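Local coordinates for protein cystalysin (Treponema denticola, PDB 1C7N) that binds pyridoxal-5'-phosphate and belongs to the class I and II aminotransferase family of PLP-dependent enzymes, at residues H348-F353 against E384-A389; M337-M342 against G363-E368. All blocks are in the same frame, centred on the assembly; numbering follows the deposited sequence.

Contact 1: H348-F353 against E384-A389; sequences HKAQIF and ERLNKA
Arg385 reaches from helix 376-393, the last helix of this aminotransferase-family chain, to the backbone at the C-terminal end of helix 339-350, and two successive carbonyls, of Ala350 and Gln351, receive it. NE donates to Ala350 O at 3.2 Å, a bent bond (138° at the hydrogen). The bond from NH2 to Gln351 O, 3.1 Å, is somewhat straighter at 149°. A third, weak bond links NE to Gln351 O. Both oxygens lie at the guanidinium edge, slightly tilted from its plane. The bend at chi3 (-59°) swings NE toward these acceptors. Gln351 has positive phi, so the chain leaves helical geometry here; its own OE1 is held by the backbone N of Gly30.

Beside the arginine bonds, Ala350 forms the apolar part of the contact. Its CB sits 3.8 Å from Ala389 CB and 4.0 Å from Leu386 CA. Consistent with the short side chain, the CA atoms of Ala350 and Leu386 are 4.8 Å apart. Ile352 CD1 touches Leu386 CG at 4.2 Å.

Together these bonds hold NE and NH2 against the end of helix 339-350, whose backbone carbonyls would be expected to suit a cation; no salt bridge crosses the contact.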
loop_
_atom_site.group_PDB
_atom_site.type_symbol
_atom_site.label_atom_id
_atom_site.label_comp_id
_atom_site.label_asym_id
_atom_site.label_seq_id
_atom_site.Cartn_x
_atom_site.Cartn_y
_atom_site.Cartn_z
ATOM N N HIS A 348 -7.376 26.713 -20.726
ATOM C CA HIS A 348 -7.317 26.934 -22.163
ATOM C C HIS A 348 -6.728 28.239 -22.675
ATOM O O HIS A 348 -6.235 28.285 -23.800
ATOM C CB HIS A 348 -8.707 26.728 -22.773
ATOM C CG HIS A 348 -9.252 25.346 -22.576
ATOM N ND1 HIS A 348 -10.013 24.991 -21.481
ATOM C CD2 HIS A 348 -9.114 24.220 -23.316
ATOM C CE1 HIS A 348 -10.319 23.709 -21.556
ATOM N NE2 HIS A 348 -9.785 23.217 -22.659
ATOM N N LYS A 349 -6.779 29.299 -21.876
ATOM C CA LYS A 349 -6.220 30.569 -22.324
ATOM C C LYS A 349 -4.803 30.772 -21.808
ATOM O O LYS A 349 -3.924 31.181 -22.560
ATOM C CB LYS A 349 -7.102 31.741 -21.881
ATOM C CG LYS A 349 -8.477 31.756 -22.522
ATOM C CD LYS A 349 -8.381 31.805 -24.041
ATOM C CE LYS A 349 -9.761 31.762 -24.683
ATOM N NZ LYS A 349 -9.689 31.741 -26.175
ATOM N N ALA A 350 -4.585 30.479 -20.531
ATOM C CA ALA A 350 -3.269 30.649 -19.920
ATOM C C ALA A 350 -2.451 29.361 -19.891
ATOM O O ALA A 350 -1.239 29.395 -19.695
ATOM C CB ALA A 350 -3.428 31.181 -18.504
ATOM N N GLN A 351 -3.120 28.230 -20.087
ATOM C CA GLN A 351 -2.457 26.933 -20.039
ATOM C C GLN A 351 -1.631 26.837 -18.769
ATOM O O GLN A 351 -0.487 26.368 -18.766
ATOM C CB GLN A 351 -1.585 26.713 -21.273
ATOM C CG GLN A 351 -2.376 26.215 -22.463
ATOM C CD GLN A 351 -1.511 25.910 -23.658
ATOM O OE1 GLN A 351 -0.562 25.127 -23.573
ATOM N NE2 GLN A 351 -1.836 26.518 -24.790
ATOM N N ILE A 352 -2.228 27.319 -17.688
ATOM C CA ILE A 352 -1.601 27.273 -16.381
ATOM C C ILE A 352 -2.540 26.366 -15.591
ATOM O O ILE A 352 -3.744 26.630 -15.483
ATOM C CB ILE A 352 -1.483 28.695 -15.770
ATOM C CG1 ILE A 352 -0.558 28.659 -14.552
ATOM C CG2 ILE A 352 -2.860 29.238 -15.399
ATOM C CD1 ILE A 352 -0.060 30.031 -14.128
ATOM N N PHE A 353 -2.001 25.269 -15.079
ATOM C CA PHE A 353 -2.823 24.312 -14.358
ATOM C C PHE A 353 -2.658 24.350 -12.854
ATOM O O PHE A 353 -1.745 23.748 -12.296
ATOM C CB PHE A 353 -2.550 22.907 -14.896
ATOM C CG PHE A 353 -2.839 22.774 -16.358
ATOM C CD1 PHE A 353 -1.970 23.309 -17.301
ATOM C CD2 PHE A 353 -4.015 22.171 -16.794
ATOM C CE1 PHE A 353 -2.268 23.251 -18.662
ATOM C CE2 PHE A 353 -4.323 22.108 -18.142
ATOM C CZ PHE A 353 -3.452 22.647 -19.081
ATOM N N GLU A 384 4.404 34.273 -17.126
ATOM C CA GLU A 384 4.417 35.075 -18.345
ATOM C C GLU A 384 3.305 34.626 -19.297
ATOM O O GLU A 384 2.742 35.447 -20.023
ATOM C CB GLU A 384 5.787 35.004 -19.028
ATOM C CG GLU A 384 5.914 35.867 -20.288
ATOM C CD GLU A 384 5.340 37.271 -20.124
ATOM O OE1 GLU A 384 5.471 37.855 -19.030
ATOM O OE2 GLU A 384 4.766 37.802 -21.098
ATOM N N ARG A 385 2.989 33.332 -19.306
ATOM C CA ARG A 385 1.895 32.840 -20.153
ATOM C C ARG A 385 0.601 33.443 -19.622
ATOM O O ARG A 385 -0.266 33.876 -20.384
ATOM C CB ARG A 385 1.766 31.320 -20.082
ATOM C CG ARG A 385 2.585 30.560 -21.084
ATOM C CD ARG A 385 1.910 29.237 -21.406
ATOM N NE ARG A 385 1.725 28.399 -20.220
ATOM C CZ ARG A 385 2.724 27.864 -19.522
ATOM N NH1 ARG A 385 3.983 28.084 -19.888
ATOM N NH2 ARG A 385 2.464 27.094 -18.472
ATOM N N LEU A 386 0.487 33.449 -18.298
ATOM C CA LEU A 386 -0.674 33.990 -17.605
ATOM C C LEU A 386 -0.764 35.484 -17.902
ATOM O O LEU A 386 -1.841 36.016 -18.171
ATOM C CB LEU A 386 -0.504 33.791 -16.098
ATOM C CG LEU A 386 -1.717 33.696 -15.173
ATOM C CD1 LEU A 386 -1.343 34.336 -13.837
ATOM C CD2 LEU A 386 -2.923 34.383 -15.772
ATOM N N ASN A 387 0.388 36.147 -17.844
ATOM C CA ASN A 387 0.493 37.579 -18.102
ATOM C C ASN A 387 -0.122 37.940 -19.452
ATOM O O ASN A 387 -0.960 38.835 -19.538
ATOM C CB ASN A 387 1.966 38.001 -18.057
ATOM C CG ASN A 387 2.147 39.506 -17.968
ATOM O OD1 ASN A 387 1.279 40.217 -17.461
ATOM N ND2 ASN A 387 3.294 39.996 -18.439
ATOM N N LYS A 388 0.293 37.241 -20.506
ATOM C CA LYS A 388 -0.241 37.507 -21.840
ATOM C C LYS A 388 -1.733 37.186 -21.920
ATOM O O LYS A 388 -2.497 37.904 -22.566
ATOM C CB LYS A 388 0.512 36.701 -22.902
ATOM C CG LYS A 388 1.967 37.114 -23.088
ATOM C CD LYS A 388 2.447 36.803 -24.497
ATOM C CE LYS A 388 3.916 37.158 -24.687
ATOM N NZ LYS A 388 4.805 36.327 -23.828
ATOM N N ALA A 389 -2.141 36.109 -21.255
ATOM C CA ALA A 389 -3.540 35.695 -21.249
ATOM C C ALA A 389 -4.421 36.730 -20.549
ATOM O O ALA A 389 -5.513 37.059 -21.030
ATOM C CB ALA A 389 -3.677 34.334 -20.568
#

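Contact 2: M337-M342 against G363-E368; sequences MDHKAM and GGIGFE
Met342 and Glu368 meet where the first turn of helix 339-350 packs on a type II beta turn, Gly364 to Phe367, that leads into the central strand 367-371 of a three-stranded antiparallel sheet. The turn is closed by Phe367 N to Gly364 O at 3.0 Å. Its third residue, Gly366, has phi 99°, where a side chain would press on the preceding carbonyl oxygen.

Met342 points toward the turn. Its chain runs straight to SD, which lies 3.7 Å from Gly366 CA, and then bends at chi3 (65°), bringing CE within 3.5 Å of Gly366 O. Glu368 passes Met342 in the opposite direction; its bend at chi2 (-70°) turns CD toward the Met342 methyl, CE. No hydrogen bond crosses between the segments; they meet by van der Waals contact. Glu368 OE1 also lies near Glu356 OE2, a pairing of like charges that could raise the proton affinity of one of them.

Beside this, His339 and Ile365 approach with ND1 and CE1 of the ring against the branches of Ile365. CG2 of Ile365 is 3.7 Å from His339 ND1, while its CD1 is 3.9 Å from His339 CE1. The histidine ring also meets Tyr358. Asp338 fills the N-cap position, OD2 accepting from Ala341 N at 2.8 Å. The shortest approach across the segments is Met342 CE to Glu368 OE1, 3.4 Å.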
loop_
_atom_site.group_PDB
_atom_site.type_symbol
_atom_site.label_atom_id
_atom_site.label_comp_id
_atom_site.label_asym_id
_atom_site.label_seq_id
_atom_site.Cartn_x
_atom_site.Cartn_y
_atom_site.Cartn_z
ATOM N N MET A 337 -14.849 36.613 -12.046
ATOM C CA MET A 337 -15.149 35.452 -12.884
ATOM C C MET A 337 -15.576 34.313 -11.959
ATOM O O MET A 337 -14.853 34.007 -11.005
ATOM C CB MET A 337 -13.904 35.008 -13.658
ATOM C CG MET A 337 -13.488 35.896 -14.817
ATOM S SD MET A 337 -11.947 35.288 -15.551
ATOM C CE MET A 337 -12.523 33.816 -16.373
ATOM N N ASP A 338 -16.723 33.681 -12.222
ATOM C CA ASP A 338 -17.155 32.581 -11.359
ATOM C C ASP A 338 -16.137 31.452 -11.511
ATOM O O ASP A 338 -15.390 31.423 -12.492
ATOM C CB ASP A 338 -18.614 32.144 -11.673
ATOM C CG ASP A 338 -18.779 31.405 -13.004
ATOM O OD1 ASP A 338 -19.926 31.400 -13.519
ATOM O OD2 ASP A 338 -17.813 30.809 -13.526
ATOM N N HIS A 339 -16.084 30.528 -10.555
ATOM C CA HIS A 339 -15.062 29.486 -10.624
ATOM C C HIS A 339 -15.002 28.621 -11.877
ATOM O O HIS A 339 -13.918 28.192 -12.265
ATOM C CB HIS A 339 -15.078 28.595 -9.369
ATOM C CG HIS A 339 -16.371 27.883 -9.123
ATOM N ND1 HIS A 339 -17.471 28.504 -8.572
ATOM C CD2 HIS A 339 -16.716 26.585 -9.294
ATOM C CE1 HIS A 339 -18.437 27.618 -8.407
ATOM N NE2 HIS A 339 -18.004 26.445 -8.836
ATOM N N LYS A 340 -16.137 28.362 -12.520
ATOM C CA LYS A 340 -16.114 27.548 -13.733
ATOM C C LYS A 340 -15.424 28.314 -14.860
ATOM O O LYS A 340 -14.628 27.748 -15.612
ATOM C CB LYS A 340 -17.534 27.157 -14.157
ATOM C CG LYS A 340 -18.295 26.362 -13.105
ATOM C CD LYS A 340 -17.502 25.158 -12.607
ATOM C CE LYS A 340 -17.209 24.169 -13.722
ATOM N NZ LYS A 340 -16.489 22.958 -13.213
ATOM N N ALA A 341 -15.727 29.607 -14.970
ATOM C CA ALA A 341 -15.121 30.443 -15.998
ATOM C C ALA A 341 -13.615 30.575 -15.757
ATOM O O ALA A 341 -12.826 30.566 -16.704
ATOM C CB ALA A 341 -15.780 31.834 -16.007
ATOM N N MET A 342 -13.225 30.709 -14.491
ATOM C CA MET A 342 -11.816 30.843 -14.128
ATOM C C MET A 342 -11.051 29.610 -14.581
ATOM O O MET A 342 -10.026 29.706 -15.258
ATOM C CB MET A 342 -11.659 31.001 -12.609
ATOM C CG MET A 342 -12.099 32.355 -12.063
ATOM S SD MET A 342 -11.959 32.438 -10.257
ATOM C CE MET A 342 -10.164 32.290 -10.083
ATOM N N GLY A 363 -15.452 28.023 0.131
ATOM C CA GLY A 363 -14.633 29.122 0.611
ATOM C C GLY A 363 -13.419 29.338 -0.277
ATOM O O GLY A 363 -12.703 30.333 -0.141
ATOM N N GLY A 364 -13.182 28.402 -1.190
ATOM C CA GLY A 364 -12.049 28.522 -2.091
ATOM C C GLY A 364 -12.450 29.103 -3.434
ATOM O O GLY A 364 -11.606 29.296 -4.310
ATOM N N ILE A 365 -13.742 29.383 -3.603
ATOM C CA ILE A 365 -14.238 29.944 -4.854
ATOM C C ILE A 365 -13.592 31.301 -5.094
ATOM O O ILE A 365 -13.646 32.180 -4.233
ATOM C CB ILE A 365 -15.775 30.109 -4.824
ATOM C CG1 ILE A 365 -16.435 28.725 -4.808
ATOM C CG2 ILE A 365 -16.239 30.934 -6.034
ATOM C CD1 ILE A 365 -17.953 28.749 -4.751
ATOM N N GLY A 366 -12.989 31.466 -6.267
ATOM C CA GLY A 366 -12.334 32.721 -6.586
ATOM C C GLY A 366 -10.833 32.651 -6.363
ATOM O O GLY A 366 -10.095 33.535 -6.803
ATOM N N PHE A 367 -10.377 31.600 -5.683
ATOM C CA PHE A 367 -8.949 31.427 -5.410
ATOM C C PHE A 367 -8.326 30.359 -6.307
ATOM O O PHE A 367 -9.030 29.585 -6.959
ATOM C CB PHE A 367 -8.706 31.021 -3.945
ATOM C CG PHE A 367 -9.071 32.077 -2.935
ATOM C CD1 PHE A 367 -10.393 32.264 -2.541
ATOM C CD2 PHE A 367 -8.080 32.873 -2.357
ATOM C CE1 PHE A 367 -10.724 33.228 -1.583
ATOM C CE2 PHE A 367 -8.395 33.835 -1.406
ATOM C CZ PHE A 367 -9.723 34.014 -1.015
ATOM N N GLU A 368 -6.994 30.330 -6.318
ATOM C CA GLU A 368 -6.227 29.363 -7.090
ATOM C C GLU A 368 -5.043 28.913 -6.245
ATOM O O GLU A 368 -4.367 29.737 -5.630
ATOM C CB GLU A 368 -5.694 29.992 -8.381
ATOM C CG GLU A 368 -6.759 30.403 -9.382
ATOM C CD GLU A 368 -7.456 29.224 -10.034
ATOM O OE1 GLU A 368 -8.350 29.470 -10.872
ATOM O OE2 GLU A 368 -7.116 28.059 -9.718
#

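Contacts 1 and 2 use opposite ends of helix 339-350: segment 337-342 covers its start, segment 348-353 its finish. Their centres are 16 Å apart and their nearest atoms about 7 Å, so they do not touch directly. Met346, within the helix, bridges them by meeting both Ile352 of contact 1 and Glu368 of contact 2. Along the chain the four segments alternate, and strand 367-371 runs on to helix 376-393, so each contact ties the helix to one of two consecutive elements. None of the residues in either contact belongs to the pyridoxal-5'-phosphate pocket, which is formed by residues such as Tyr123, Asp203 and Lys238; both are structural packing.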